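Local coordinates for protein putative alcohol dehydrogenase (Sinorhizobium meliloti, PDB 4J6F) that probably catalyses the NAD-dependent oxidation of alcohols, as a member of the medium-chain dehydrogenase/reductase family, at residues A36-G41 with V49-V54; G43-L48 with E360-Q365. All coordinates share one frame; numbering follows the deposited sequence.

Interaction 1 of 2, residues A36-G41 with V49-V54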
# COMPACT_ATOMS: atom_id res chain seq x y z
N ALA A 36 -25.14 22.76 -24.67
CA ALA A 36 -24.31 22.04 -23.70
C ALA A 36 -25.16 21.52 -22.57
O ALA A 36 -26.20 22.10 -22.25
CB ALA A 36 -23.21 22.92 -23.14
N VAL A 37 -24.71 20.42 -21.98
CA VAL A 37 -25.34 19.90 -20.78
C VAL A 37 -24.58 20.46 -19.60
O VAL A 37 -23.38 20.24 -19.47
CB VAL A 37 -25.37 18.36 -20.77
CG1 VAL A 37 -25.75 17.85 -19.39
CG2 VAL A 37 -26.33 17.85 -21.84
N LEU A 38 -25.30 21.21 -18.77
CA LEU A 38 -24.73 21.93 -17.63
C LEU A 38 -25.01 21.23 -16.32
O LEU A 38 -26.15 20.85 -16.03
CB LEU A 38 -25.32 23.35 -17.55
CG LEU A 38 -25.06 24.35 -18.69
CD1 LEU A 38 -25.76 25.66 -18.39
CD2 LEU A 38 -23.56 24.58 -18.89
N LEU A 39 -23.95 21.06 -15.52
CA LEU A 39 -24.09 20.65 -14.13
C LEU A 39 -24.24 21.91 -13.26
O LEU A 39 -23.36 22.77 -13.27
CB LEU A 39 -22.87 19.85 -13.70
CG LEU A 39 -22.81 19.46 -12.23
CD1 LEU A 39 -23.86 18.40 -11.95
CD2 LEU A 39 -21.43 18.95 -11.87
N THR A 40 -25.34 21.99 -12.52
CA THR A 40 -25.75 23.23 -11.85
C THR A 40 -25.63 23.20 -10.33
O THR A 40 -25.90 24.20 -9.66
CB THR A 40 -27.21 23.58 -12.22
OG1 THR A 40 -28.09 22.59 -11.70
CG2 THR A 40 -27.38 23.65 -13.73
N GLY A 41 -25.22 22.07 -9.78
CA GLY A 41 -25.02 21.90 -8.34
C GLY A 41 -25.02 20.41 -8.11
O GLY A 41 -25.27 19.65 -9.05
N VAL A 49 -28.80 20.22 -16.68
CA VAL A 49 -29.71 20.95 -17.58
C VAL A 49 -29.15 21.08 -19.00
O VAL A 49 -28.04 21.58 -19.20
CB VAL A 49 -30.04 22.36 -17.04
CG1 VAL A 49 -31.09 23.04 -17.90
CG2 VAL A 49 -30.53 22.26 -15.60
N TYR A 50 -29.93 20.61 -19.98
CA TYR A 50 -29.60 20.76 -21.39
C TYR A 50 -29.89 22.19 -21.79
O TYR A 50 -31.05 22.61 -21.75
CB TYR A 50 -30.48 19.81 -22.20
CG TYR A 50 -30.18 19.76 -23.68
CD1 TYR A 50 -28.99 19.21 -24.16
CD2 TYR A 50 -31.12 20.21 -24.61
CE1 TYR A 50 -28.72 19.14 -25.52
CE2 TYR A 50 -30.86 20.15 -25.98
CZ TYR A 50 -29.66 19.61 -26.43
OH TYR A 50 -29.39 19.55 -27.80
N SER A 51 -28.86 22.95 -22.16
CA SER A 51 -29.06 24.37 -22.49
C SER A 51 -28.73 24.69 -23.93
O SER A 51 -27.84 24.08 -24.52
CB SER A 51 -28.25 25.27 -21.57
OG SER A 51 -28.46 24.88 -20.23
N ARG A 52 -29.45 25.67 -24.47
CA ARG A 52 -29.36 25.98 -25.90
C ARG A 52 -28.62 27.27 -26.24
O ARG A 52 -28.31 27.51 -27.41
CB ARG A 52 -30.73 25.90 -26.58
CG ARG A 52 -30.91 24.61 -27.36
CD ARG A 52 -32.34 24.39 -27.81
NE ARG A 52 -32.85 23.15 -27.24
CZ ARG A 52 -34.12 22.74 -27.28
NH1 ARG A 52 -35.04 23.48 -27.88
NH2 ARG A 52 -34.46 21.59 -26.71
N ASP A 53 -28.31 28.10 -25.24
CA ASP A 53 -27.52 29.30 -25.52
C ASP A 53 -26.45 29.61 -24.47
O ASP A 53 -26.49 30.62 -23.77
CB ASP A 53 -28.41 30.52 -25.80
CG ASP A 53 -29.54 30.65 -24.81
OD1 ASP A 53 -29.25 30.87 -23.62
OD2 ASP A 53 -30.71 30.53 -25.23
N VAL A 54 -25.43 28.76 -24.47
CA VAL A 54 -24.28 28.85 -23.58
C VAL A 54 -23.13 29.50 -24.33
O VAL A 54 -22.88 29.15 -25.47
CB VAL A 54 -23.84 27.43 -23.17
CG1 VAL A 54 -22.75 27.48 -22.12
CG2 VAL A 54 -25.03 26.63 -22.69
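Ala-36 and Leu-38 pair with Ser-51 and Val-49 through four backbone hydrogen bonds, joining strands 33-39 and 48-51 as an antiparallel beta hairpin. Ser-51 N reaches Ala-36 O at 2.8 Å, and Leu-38 N meets Val-49 O at 2.8 Å; the return bonds run from Ala-36 N to Ser-51 O and from Val-49 N to Leu-38 O. Between these two hydrogen-bonded pairs, Val-37 and Tyr-50 form a non-hydrogen-bonded pair, and Val-37 CA makes a CA-H...O contact of 3.6 Å with Val-49 O.

Side-chain contacts lie on both faces of the sheet. On the face of Val-37 and Tyr-50 the two side chains cross at about a right angle. With CG1 of Val-37 anti to the backbone N (chi1 168°), the other methyl, CG2, meets the edge of the tyrosine ring near its plane, 3.8 Å from Tyr-50 CD1. On the other face Leu-38 CD1 lies against the side chain of Ser-51, nearest its OG. Past the corner at Arg-52 the chain brings Val-54 back, and its CG2 packs on Ala-36 CB at 4.2 Å. Thr-40 CG2 touches Val-49 CG2 at 3.9 Å.

Register thus rests on main-chain bonds and the side chains add mostly apolar packing; because the chain turns at Arg-52 and strand 53-55 pairs with the other edge of strand 33-39, Val-54 bonding through its backbone to Met-34, that strand is the middle one of three.

Interaction 2 of 2, residues G43-L48 with E360-Q365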
# COMPACT_ATOMS: atom_id res chain seq x y z
N GLY A 43 -26.38 16.73 -6.62
CA GLY A 43 -27.69 16.10 -6.56
C GLY A 43 -27.94 15.10 -7.68
O GLY A 43 -27.00 14.47 -8.20
N GLY A 44 -29.21 14.95 -8.05
CA GLY A 44 -29.60 13.94 -9.03
C GLY A 44 -29.61 14.44 -10.46
O GLY A 44 -29.29 15.59 -10.72
N LEU A 45 -30.16 13.65 -11.36
CA LEU A 45 -30.09 13.98 -12.76
C LEU A 45 -30.68 15.35 -13.01
O LEU A 45 -30.27 16.04 -13.93
CB LEU A 45 -30.86 12.94 -13.58
CG LEU A 45 -30.31 11.53 -13.67
CD1 LEU A 45 -31.26 10.67 -14.47
CD2 LEU A 45 -28.94 11.52 -14.32
N GLU A 46 -31.66 15.76 -12.22
CA GLU A 46 -32.32 17.05 -12.46
C GLU A 46 -31.36 18.24 -12.36
O GLU A 46 -31.66 19.33 -12.86
CB GLU A 46 -33.58 17.22 -11.59
CG GLU A 46 -33.33 17.65 -10.14
CD GLU A 46 -32.92 16.51 -9.20
OE1 GLU A 46 -32.52 16.84 -8.06
OE2 GLU A 46 -32.98 15.31 -9.58
N LYS A 47 -30.19 18.01 -11.73
CA LYS A 47 -29.10 18.99 -11.71
C LYS A 47 -28.35 19.12 -13.06
O LYS A 47 -27.55 20.04 -13.25
CB LYS A 47 -28.11 18.70 -10.58
CG LYS A 47 -28.68 18.72 -9.17
CD LYS A 47 -29.20 20.09 -8.75
CE LYS A 47 -29.96 20.01 -7.43
NZ LYS A 47 -30.15 21.33 -6.76
N LEU A 48 -28.62 18.21 -14.00
CA LEU A 48 -28.06 18.33 -15.35
C LEU A 48 -29.05 18.97 -16.31
O LEU A 48 -30.01 18.32 -16.71
CB LEU A 48 -27.62 16.97 -15.91
CG LEU A 48 -26.57 16.15 -15.15
CD1 LEU A 48 -26.66 14.70 -15.60
CD2 LEU A 48 -25.15 16.70 -15.29
N GLU A 360 -29.99 13.68 -25.31
CA GLU A 360 -30.59 12.63 -24.50
C GLU A 360 -29.65 12.14 -23.38
O GLU A 360 -29.55 10.94 -23.06
CB GLU A 360 -31.09 11.50 -25.40
CG GLU A 360 -32.41 11.85 -26.06
CD GLU A 360 -32.70 11.05 -27.32
OE1 GLU A 360 -32.16 9.92 -27.46
OE2 GLU A 360 -33.46 11.55 -28.18
N PHE A 361 -28.98 13.12 -22.76
CA PHE A 361 -28.04 12.86 -21.68
C PHE A 361 -28.63 12.11 -20.47
O PHE A 361 -27.95 11.28 -19.86
CB PHE A 361 -27.36 14.15 -21.22
CG PHE A 361 -26.07 13.89 -20.52
CD1 PHE A 361 -24.88 13.80 -21.24
CD2 PHE A 361 -26.03 13.68 -19.13
CE1 PHE A 361 -23.69 13.54 -20.58
CE2 PHE A 361 -24.84 13.42 -18.48
CZ PHE A 361 -23.67 13.35 -19.21
N HIS A 362 -29.88 12.39 -20.13
CA HIS A 362 -30.51 11.74 -18.99
C HIS A 362 -30.64 10.25 -19.25
O HIS A 362 -30.34 9.43 -18.37
CB HIS A 362 -31.85 12.40 -18.64
CG HIS A 362 -31.71 13.77 -18.05
ND1 HIS A 362 -32.26 14.13 -16.84
CD2 HIS A 362 -31.04 14.87 -18.49
CE1 HIS A 362 -31.96 15.38 -16.57
NE2 HIS A 362 -31.21 15.85 -17.55
N ARG A 363 -31.03 9.90 -20.47
CA ARG A 363 -31.14 8.50 -20.86
C ARG A 363 -29.75 7.87 -20.87
O ARG A 363 -29.57 6.74 -20.40
CB ARG A 363 -31.81 8.37 -22.23
CG ARG A 363 -32.27 6.96 -22.58
CD ARG A 363 -32.80 6.87 -24.00
NE ARG A 363 -31.86 6.18 -24.89
CZ ARG A 363 -31.22 6.74 -25.91
NH1 ARG A 363 -30.37 6.02 -26.64
NH2 ARG A 363 -31.41 8.02 -26.20
N ALA A 364 -28.76 8.61 -21.38
CA ALA A 364 -27.37 8.15 -21.43
C ALA A 364 -26.81 7.82 -20.05
O ALA A 364 -26.20 6.76 -19.86
CB ALA A 364 -26.50 9.19 -22.09
N GLN A 365 -27.02 8.71 -19.09
CA GLN A 365 -26.43 8.49 -17.78
C GLN A 365 -27.18 7.45 -16.94
O GLN A 365 -26.58 6.79 -16.06
CB GLN A 365 -26.27 9.80 -17.02
CG GLN A 365 -25.37 9.64 -15.82
CD GLN A 365 -24.59 10.89 -15.55
OE1 GLN A 365 -25.14 11.87 -15.08
NE2 GLN A 365 -23.30 10.86 -15.86
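The 3-10 turn at Leu-45 to Lys-47, in the connection of the hairpin formed by strands 33-39 and 48-51, meets the start of helix 361-370, with His-362 carrying the polar part of the contact. The helix follows strand 352-357, and the contact joins the hairpin to a chain segment more than 300 residues further on.

His-362 NE2 donates to Leu-48 O at 2.9 Å. The N-H...O angle is 149°; the acceptor sits at the ring edge near the imidazole plane, and the donor is tilted slightly from the carbonyl plane. The first torsion of His-362 (chi1 -70°) sets CG anti to the carbonyl carbon and lets the ring extend from the helix to the turn. There ND1 also comes to 3.7 Å from Leu-45 CB. Leu-45 O, beside the same ring, accepts the backbone N-H of Leu-48, which closes the turn.

Deeper in, Leu-48 CD1 meets the edge of the Phe-361 ring, 3.6 Å from Phe-361 CE2, and also touches the amide oxygen of Gln-365. Leu-45 and Gln-365 run alongside each other, pointing opposite ways, with Leu-45 CD2 3.9 Å from Gln-365 OE1. That oxygen takes a weak hydrogen bond from Arg-81 of helix 75-82, and Phe-361 stacks edge-to-face with Tyr-162.

A leucine in place of His-362 has no N-H to offer and would probably leave the Leu-48 carbonyl without this donor, the turn then being tied to the helix by packing alone. With one directed bond against a larger apolar contact, the hydrogen bond sets how the ring meets the turn, while Leu-45 and Leu-48 supply most of the remaining contact with the helix.

Overall arrangement
Interactions 1 and 2 alternate along the chain, since 43-48 is the connection between the two segments of interaction 1; their centres are 11 Å apart. Thr-40 OG1 and Lys-47 O, 3.0 Å apart, make a probable hydrogen bond across the base of that connection. Val-37 bridges the two contacts as well, its CG2 lying 3.9 Å from Phe-361 CB, and Leu-39 CD1 packs 4.0 Å from Leu-48 CD2. The hairpin is thus formed by interaction 1 and fixed against helix 361-370 by interaction 2. Both sit apart from the six-stranded parallel sheet, whose strand order is consistent with a Rossmann-type cofactor-binding domain, and both read as structural packing.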